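Local atomic coordinates of PHOX (Pseudomonas fluorescens, PDB entry 4A9V), a protein that hydrolyses phosphate monoesters as an alkaline phosphatase of the PhoX family, probably using its iron-calcium cofactor for phosphotransfer. Residues P540-P552 / R570-V584. Residues are numbered along the deposited sequence; the frame is centred on the assembly and turned at random.
Sequences PDQKTLFVGIQHP and RSSVMAITREDGGIV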
ATOM      1  N   PRO A 540       3.986 -15.600  13.487  1.00  8.64           N
ATOM      2  CA  PRO A 540       3.405 -15.347  14.805  1.00  9.78           C
ATOM      3  C   PRO A 540       4.440 -15.299  15.928  1.00  9.09           C
ATOM      4  O   PRO A 540       4.352 -14.435  16.807  1.00 10.33           O
ATOM      5  CB  PRO A 540       2.412 -16.495  14.968  1.00 10.54           C
ATOM      6  CG  PRO A 540       1.958 -16.749  13.567  1.00 11.39           C
ATOM      7  CD  PRO A 540       3.185 -16.566  12.714  1.00  9.99           C
ATOM      8  N   ASP A 541       5.487 -16.115  15.823  1.00  9.21           N
ATOM      9  CA  ASP A 541       6.529 -16.138  16.836  1.00  9.84           C
ATOM     10  C   ASP A 541       7.582 -15.037  16.690  1.00  8.67           C
ATOM     11  O   ASP A 541       8.452 -14.918  17.550  1.00 10.00           O
ATOM     12  CB  ASP A 541       7.193 -17.526  16.917  1.00 10.67           C
ATOM     13  CG  ASP A 541       8.055 -17.866  15.696  1.00  9.98           C
ATOM     14  OD1 ASP A 541       8.244 -17.009  14.803  1.00 10.75           O
ATOM     15  OD2 ASP A 541       8.532 -19.021  15.621  1.00 13.15           O
ATOM     16  N   GLN A 542       7.434 -14.191  15.669  1.00  8.48           N
ATOM     17  CA  GLN A 542       8.256 -12.990  15.500  1.00  8.48           C
ATOM     18  C   GLN A 542       9.709 -13.306  15.159  1.00  8.30           C
ATOM     19  O   GLN A 542      10.554 -12.402  15.140  1.00  9.31           O
ATOM     20  CB  GLN A 542       8.181 -12.089  16.733  1.00 10.00           C
ATOM     21  CG  GLN A 542       6.771 -11.833  17.247  1.00  9.98           C
ATOM     22  CD  GLN A 542       5.981 -10.900  16.355  1.00  9.55           C
ATOM     23  OE1 GLN A 542       6.106  -9.685  16.469  1.00 10.21           O
ATOM     24  NE2 GLN A 542       5.087 -11.454  15.548  1.00 10.15           N
ATOM     25  N   LYS A 543       9.978 -14.558  14.793  1.00  8.13           N
ATOM     26  CA  LYS A 543      11.329 -14.983  14.437  1.00  9.32           C
ATOM     27  C   LYS A 543      11.613 -14.913  12.932  1.00  8.69           C
ATOM     28  O   LYS A 543      12.759 -15.058  12.509  1.00  9.51           O
ATOM     29  CB  LYS A 543      11.593 -16.387  14.980  1.00  9.90           C
ATOM     30  CG  LYS A 543      11.587 -16.432  16.492  1.00 10.62           C
ATOM     31  CD  LYS A 543      11.704 -17.854  16.991  1.00 14.41           C
ATOM     32  CE  LYS A 543      11.759 -17.898  18.505  1.00 19.58           C
ATOM     33  NZ  LYS A 543      11.759 -19.300  19.008  1.00 28.19           N
ATOM     34  N   THR A 544      10.574 -14.680  12.135  1.00  8.06           N
ATOM     35  CA  THR A 544      10.740 -14.421  10.714  1.00  8.14           C
ATOM     36  C   THR A 544      10.021 -13.133  10.349  1.00  7.66           C
ATOM     37  O   THR A 544       8.862 -12.928  10.702  1.00  8.38           O
ATOM     38  CB  THR A 544      10.197 -15.575   9.841  1.00  8.82           C
ATOM     39  OG1 THR A 544      10.836 -16.798  10.217  1.00 10.90           O
ATOM     40  CG2 THR A 544      10.460 -15.316   8.370  1.00  9.67           C
ATOM     41  N   LEU A 545      10.753 -12.245   9.687  1.00  7.35           N
ATOM     42  CA  LEU A 545      10.204 -11.022   9.124  1.00  7.17           C
ATOM     43  C   LEU A 545      10.186 -11.187   7.614  1.00  6.98           C
ATOM     44  O   LEU A 545      11.227 -11.444   7.008  1.00  8.14           O
ATOM     45  CB  LEU A 545      11.082  -9.822   9.540  1.00  8.08           C
ATOM     46  CG  LEU A 545      10.605  -8.399   9.194  1.00  8.47           C
ATOM     47  CD1 LEU A 545      11.447  -7.363   9.930  1.00  8.93           C
ATOM     48  CD2 LEU A 545      10.651  -8.127   7.700  1.00  9.35           C
ATOM     49  N   PHE A 546       8.992 -11.157   7.026  1.00  6.92           N
ATOM     50  CA  PHE A 546       8.837 -11.227   5.578  1.00  6.76           C
ATOM     51  C   PHE A 546       8.761  -9.812   5.014  1.00  6.61           C
ATOM     52  O   PHE A 546       8.028  -8.974   5.540  1.00  6.96           O
ATOM     53  CB  PHE A 546       7.560 -11.996   5.218  1.00  7.30           C
ATOM     54  CG  PHE A 546       7.522 -13.399   5.759  1.00  7.76           C
ATOM     55  CD1 PHE A 546       8.126 -14.434   5.068  1.00  9.06           C
ATOM     56  CD2 PHE A 546       6.856 -13.694   6.946  1.00  8.29           C
ATOM     57  CE1 PHE A 546       8.051 -15.734   5.532  1.00  9.56           C
ATOM     58  CE2 PHE A 546       6.784 -14.993   7.410  1.00  9.33           C
ATOM     59  CZ  PHE A 546       7.393 -16.012   6.712  1.00  9.78           C
ATOM     60  N   VAL A 547       9.541  -9.538   3.971  1.00  6.67           N
ATOM     61  CA  VAL A 547       9.602  -8.196   3.404  1.00  6.76           C
ATOM     62  C   VAL A 547       9.713  -8.308   1.885  1.00  6.60           C
ATOM     63  O   VAL A 547      10.368  -9.211   1.364  1.00  7.91           O
ATOM     64  CB  VAL A 547      10.776  -7.379   4.002  1.00  6.81           C
ATOM     65  CG1 VAL A 547      12.120  -8.036   3.715  1.00  9.15           C
ATOM     66  CG2 VAL A 547      10.755  -5.945   3.493  1.00  7.87           C
ATOM     67  N   GLY A 548       9.050  -7.404   1.177  1.00  6.24           N
ATOM     68  CA  GLY A 548       9.077  -7.402  -0.276  1.00  6.74           C
ATOM     69  C   GLY A 548      10.176  -6.543  -0.875  1.00  6.70           C
ATOM     70  O   GLY A 548      10.493  -5.445  -0.392  1.00  7.43           O
ATOM     71  N   ILE A 549      10.716  -7.051  -1.979  1.00  6.63           N
ATOM     72  CA  ILE A 549      11.625  -6.320  -2.835  1.00  7.10           C
ATOM     73  C   ILE A 549      10.933  -6.170  -4.184  1.00  6.48           C
ATOM     74  O   ILE A 549      10.715  -7.147  -4.900  1.00  6.97           O
ATOM     75  CB  ILE A 549      12.946  -7.098  -3.006  1.00  7.57           C
ATOM     76  CG1 ILE A 549      13.641  -7.310  -1.652  1.00  9.17           C
ATOM     77  CG2 ILE A 549      13.854  -6.387  -3.996  1.00  8.52           C
ATOM     78  CD1 ILE A 549      13.961  -6.044  -0.883  1.00  8.88           C
ATOM     79  N   GLN A 550      10.473  -4.955  -4.452  1.00  6.52           N
ATOM     80  CA  GLN A 550       9.618  -4.677  -5.591  1.00  6.65           C
ATOM     81  C   GLN A 550      10.417  -4.017  -6.715  1.00  6.64           C
ATOM     82  O   GLN A 550      11.237  -3.134  -6.473  1.00  7.24           O
ATOM     83  CB  GLN A 550       8.452  -3.772  -5.162  1.00  6.81           C
ATOM     84  CG  GLN A 550       7.343  -3.662  -6.192  1.00  6.35           C
ATOM     85  CD  GLN A 550       6.389  -2.528  -5.901  1.00  7.07           C
ATOM     86  OE1 GLN A 550       6.812  -1.391  -5.679  1.00  8.36           O
ATOM     87  NE2 GLN A 550       5.091  -2.817  -5.939  1.00  7.24           N
ATOM     88  N   HIS A 551      10.129  -4.452  -7.939  1.00  6.96           N
ATOM     89  CA  HIS A 551      10.764  -3.945  -9.162  1.00  7.73           C
ATOM     90  C   HIS A 551      12.260  -3.765  -9.072  1.00  8.36           C
ATOM     91  O   HIS A 551      12.793  -2.767  -9.542  1.00  8.71           O
ATOM     92  CB  HIS A 551      10.078  -2.671  -9.687  1.00  8.30           C
ATOM     93  CG  HIS A 551      10.127  -1.489  -8.735  1.00  8.42           C
ATOM     94  ND1 HIS A 551      11.250  -0.771  -8.502  1.00  8.36           N
ATOM     95  CD2 HIS A 551       9.115  -0.875  -8.005  1.00  8.58           C
ATOM     96  CE1 HIS A 551      10.967   0.237  -7.658  1.00  8.94           C
ATOM     97  NE2 HIS A 551       9.662   0.176  -7.361  1.00  9.07           N
ATOM     98  N   PRO A 552      12.986  -4.791  -8.597  1.00  8.04           N
ATOM     99  CA  PRO A 552      14.432  -4.694  -8.746  1.00  8.95           C
ATOM    100  C   PRO A 552      14.822  -4.474 -10.202  1.00  8.65           C
ATOM    101  O   PRO A 552      14.243  -5.081 -11.104  1.00  9.18           O
ATOM    102  CB  PRO A 552      14.933  -6.051  -8.235  1.00  9.08           C
ATOM    103  CG  PRO A 552      13.789  -6.972  -8.459  1.00  8.68           C
ATOM    104  CD  PRO A 552      12.559  -6.149  -8.216  1.00  8.29           C
ATOM    105  N   ARG A 570      13.755 -10.285 -10.595  1.00  7.94           N
ATOM    106  CA  ARG A 570      12.385 -10.667 -10.256  1.00  7.93           C
ATOM    107  C   ARG A 570      12.021 -10.128  -8.879  1.00  7.00           C
ATOM    108  O   ARG A 570      12.683 -10.437  -7.892  1.00  7.67           O
ATOM    109  CB  ARG A 570      12.233 -12.189 -10.264  1.00  7.77           C
ATOM    110  CG  ARG A 570      12.529 -12.820 -11.615  1.00  8.74           C
ATOM    111  CD  ARG A 570      12.756 -14.315 -11.497  1.00 10.03           C
ATOM    112  NE  ARG A 570      11.531 -15.030 -11.154  1.00  8.83           N
ATOM    113  CZ  ARG A 570      11.481 -16.336 -10.935  1.00  9.35           C
ATOM    114  NH1 ARG A 570      12.603 -17.047 -10.942  1.00 10.59           N
ATOM    115  NH2 ARG A 570      10.321 -16.923 -10.681  1.00  9.41           N
ATOM    116  N   SER A 571      10.920  -9.383  -8.806  1.00  7.11           N
ATOM    117  CA  SER A 571      10.339  -8.997  -7.524  1.00  6.85           C
ATOM    118  C   SER A 571      10.156 -10.238  -6.671  1.00  6.62           C
ATOM    119  O   SER A 571       9.717 -11.284  -7.164  1.00  6.94           O
ATOM    120  CB  SER A 571       8.982  -8.324  -7.734  1.00  6.73           C
ATOM    121  OG  SER A 571       9.115  -7.081  -8.398  1.00  7.73           O
ATOM    122  N   SER A 572      10.513 -10.122  -5.399  1.00  6.47           N
ATOM    123  CA  SER A 572      10.526 -11.265  -4.506  1.00  7.15           C
ATOM    124  C   SER A 572      10.055 -10.879  -3.121  1.00  6.72           C
ATOM    125  O   SER A 572      10.241  -9.739  -2.683  1.00  7.59           O
ATOM    126  CB  SER A 572      11.935 -11.847  -4.409  1.00  7.64           C
ATOM    127  OG  SER A 572      12.411 -12.271  -5.673  1.00  8.33           O
ATOM    128  N   VAL A 573       9.474 -11.851  -2.425  1.00  6.68           N
ATOM    129  CA  VAL A 573       9.265 -11.771  -0.996  1.00  6.80           C
ATOM    130  C   VAL A 573      10.414 -12.502  -0.327  1.00  6.74           C
ATOM    131  O   VAL A 573      10.714 -13.656  -0.668  1.00  7.63           O
ATOM    132  CB  VAL A 573       7.911 -12.401  -0.599  1.00  7.22           C
ATOM    133  CG1 VAL A 573       7.714 -12.373   0.907  1.00  8.44           C
ATOM    134  CG2 VAL A 573       6.766 -11.685  -1.297  1.00  8.29           C
ATOM    135  N   MET A 574      11.059 -11.820   0.613  1.00  7.33           N
ATOM    136  CA  MET A 574      12.197 -12.352   1.347  1.00  7.97           C
ATOM    137  C   MET A 574      11.771 -12.745   2.751  1.00  7.53           C
ATOM    138  O   MET A 574      10.927 -12.092   3.354  1.00  9.21           O
ATOM    139  CB  MET A 574      13.304 -11.297   1.450  1.00  8.95           C
ATOM    140  CG  MET A 574      13.681 -10.652   0.128  1.00  9.85           C
ATOM    141  SD  MET A 574      14.261 -11.822  -1.118  1.00 11.25           S
ATOM    142  CE  MET A 574      15.760 -12.431  -0.352  1.00 13.01           C
ATOM    143  N   ALA A 575      12.421 -13.777   3.276  1.00  7.56           N
ATOM    144  CA  ALA A 575      12.316 -14.157   4.676  1.00  8.17           C
ATOM    145  C   ALA A 575      13.608 -13.797   5.400  1.00  7.92           C
ATOM    146  O   ALA A 575      14.690 -14.241   5.003  1.00  9.43           O
ATOM    147  CB  ALA A 575      12.058 -15.652   4.792  1.00  9.07           C
ATOM    148  N   ILE A 576      13.500 -12.931   6.403  1.00  8.48           N
ATOM    149  CA  ILE A 576      14.634 -12.477   7.192  1.00  8.00           C
ATOM    150  C   ILE A 576      14.574 -13.148   8.563  1.00  8.45           C
ATOM    151  O   ILE A 576      13.543 -13.115   9.237  1.00  8.40           O
ATOM    152  CB  ILE A 576      14.586 -10.948   7.396  1.00  8.39           C
ATOM    153  CG1 ILE A 576      14.367 -10.196   6.074  1.00 11.26           C
ATOM    154  CG2 ILE A 576      15.810 -10.474   8.162  1.00 10.56           C
ATOM    155  CD1 ILE A 576      15.376 -10.470   4.987  1.00 13.76           C
ATOM    156  N   THR A 577      15.686 -13.760   8.960  1.00  9.16           N
ATOM    157  CA  THR A 577      15.771 -14.468  10.228  1.00  9.31           C
ATOM    158  C   THR A 577      17.104 -14.148  10.909  1.00  9.63           C
ATOM    159  O   THR A 577      18.043 -13.659  10.280  1.00 10.18           O
ATOM    160  CB  THR A 577      15.654 -15.990  10.024  1.00 10.18           C
ATOM    161  OG1 THR A 577      16.648 -16.421   9.088  1.00 11.46           O
ATOM    162  CG2 THR A 577      14.268 -16.374   9.512  1.00 11.21           C
ATOM    163  N   ARG A 578      17.191 -14.486  12.193  1.00 10.65           N
ATOM    164  CA  ARG A 578      18.459 -14.507  12.915  1.00 11.40           C
ATOM    165  C   ARG A 578      19.100 -15.888  12.840  1.00 12.35           C
ATOM    166  O   ARG A 578      18.440 -16.906  13.049  1.00 13.51           O
ATOM    167  CB  ARG A 578      18.246 -14.106  14.382  1.00 11.37           C
ATOM    168  CG  ARG A 578      18.053 -12.610  14.573  1.00 11.90           C
ATOM    169  CD  ARG A 578      17.435 -12.265  15.918  1.00 11.68           C
ATOM    170  NE  ARG A 578      18.202 -12.790  17.038  1.00 13.82           N
ATOM    171  CZ  ARG A 578      18.081 -12.377  18.296  1.00 14.78           C
ATOM    172  NH1 ARG A 578      17.215 -11.427  18.615  1.00 16.51           N
ATOM    173  NH2 ARG A 578      18.807 -12.943  19.247  1.00 16.04           N
ATOM    174  N   GLU A 579      20.420 -15.904  12.680  1.00 13.61           N
ATOM    175  CA  GLU A 579      21.186 -17.144  12.741  1.00 15.76           C
ATOM    176  C   GLU A 579      20.984 -17.861  14.072  1.00 15.64           C
ATOM    177  O   GLU A 579      20.945 -19.091  14.116  1.00 18.23           O
ATOM    178  CB  GLU A 579      22.675 -16.856  12.509  1.00 16.63           C
ATOM    179  CG  GLU A 579      22.975 -16.325  11.114  1.00 24.35           C
ATOM    180  CD  GLU A 579      24.355 -15.704  10.993  1.00120.40           C
ATOM    181  OE1 GLU A 579      25.128 -15.751  11.974  1.00 99.20           O
ATOM    182  OE2 GLU A 579      24.671 -15.174   9.906  1.00201.49           O
ATOM    183  N   ASP A 580      20.805 -17.098  15.147  1.00 14.30           N
ATOM    184  CA  ASP A 580      20.641 -17.685  16.476  1.00 16.20           C
ATOM    185  C   ASP A 580      19.184 -17.989  16.836  1.00 16.88           C
ATOM    186  O   ASP A 580      18.912 -18.514  17.919  1.00 19.31           O
ATOM    187  CB  ASP A 580      21.254 -16.774  17.541  1.00 17.62           C
ATOM    188  CG  ASP A 580      20.479 -15.479  17.731  1.00 17.88           C
ATOM    189  OD1 ASP A 580      19.356 -15.364  17.197  1.00 15.40           O
ATOM    190  OD2 ASP A 580      20.977 -14.599  18.471  1.00 20.84           O
ATOM    191  N   GLY A 581      18.280 -17.834  15.873  1.00 15.69           N
ATOM    192  CA  GLY A 581      16.907 -18.309  16.033  1.00 15.51           C
ATOM    193  C   GLY A 581      16.019 -17.388  16.859  1.00 14.70           C
ATOM    194  O   GLY A 581      14.873 -17.727  17.157  1.00 16.46           O
ATOM    195  N   GLY A 582      16.532 -16.213  17.210  1.00 13.92           N
ATOM    196  CA  GLY A 582      15.799 -15.289  18.065  1.00 12.93           C
ATOM    197  C   GLY A 582      14.845 -14.364  17.330  1.00 11.36           C
ATOM    198  O   GLY A 582      14.659 -14.458  16.112  1.00 11.52           O
ATOM    199  N   ILE A 583      14.219 -13.476  18.089  1.00 12.17           N
ATOM    200  CA  ILE A 583      13.192 -12.590  17.569  1.00 10.64           C
ATOM    201  C   ILE A 583      13.818 -11.443  16.764  1.00  9.82           C
ATOM    202  O   ILE A 583      14.795 -10.824  17.185  1.00 10.58           O
ATOM    203  CB  ILE A 583      12.335 -12.038  18.728  1.00 11.64           C
ATOM    204  CG1 ILE A 583      11.428 -13.141  19.285  1.00 12.90           C
ATOM    205  CG2 ILE A 583      11.522 -10.836  18.279  1.00 11.31           C
ATOM    206  CD1 ILE A 583      10.720 -12.779  20.572  1.00 18.09           C
ATOM    207  N   VAL A 584      13.306 -11.224  15.562  1.00  9.03           N
ATOM    208  CA  VAL A 584      13.878 -10.227  14.676  1.00  8.70           C
ATOM    209  C   VAL A 584      13.762  -8.828  15.284  1.00  8.58           C
ATOM    210  O   VAL A 584      12.686  -8.399  15.689  1.00  9.85           O
ATOM    211  CB  VAL A 584      13.215 -10.290  13.286  1.00 10.20           C
ATOM    212  CG1 VAL A 584      13.646  -9.119  12.422  1.00  9.32           C
ATOM    213  CG2 VAL A 584      13.541 -11.619  12.613  1.00 10.42           C
TER
HETATM  214  O   HOH W   1      15.043 -15.728  13.706  1.00 11.27           O
HETATM  215  O   HOH W   2      14.162 -20.319  17.514  1.00 26.38           O
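In the beta-propeller of PhoX, strands 544-550 and 572-578 pair antiparallel in a four-stranded blade closed by strand 30-37, from near the chain's N-terminus, beyond 572-578. Leu545, Val547 and Ile549 form hydrogen-bonded pairs with Ile576, Met574 and Ser572, each through two backbone bonds; Ile549 N to Ser572 O, at 2.8 Å, is nearly straight. On one face of the sheet, Val547 CG1 reaches Ile576 CG1 at 3.9 Å, while Ile549 CG1 meets Met574 CG beside it. Leu545 continues this apolar row, its CD1 lying 3.8 Å from Val584 CG1, with the two side chains crossing at about a right angle. On the other face Phe546 CE1 touches Ala575 CB at 4.1 Å. A chi1 of -67° sets Ser571 OG beside its own backbone N, where it accepts from His551 N at 2.9 Å; His551 NE2 is hydrogen-bonded to Glu532, which binds a lithium ion here together with Asp494. At the far end, a type I turn from Arg578 to Gly581 returns the chain toward Lys543. Here Arg578 holds Asp580 side-on through NE and NH2, and one water bridges Lys543 O, Arg578 N and Gly582 O, donating to both carbonyls and accepting from the amide.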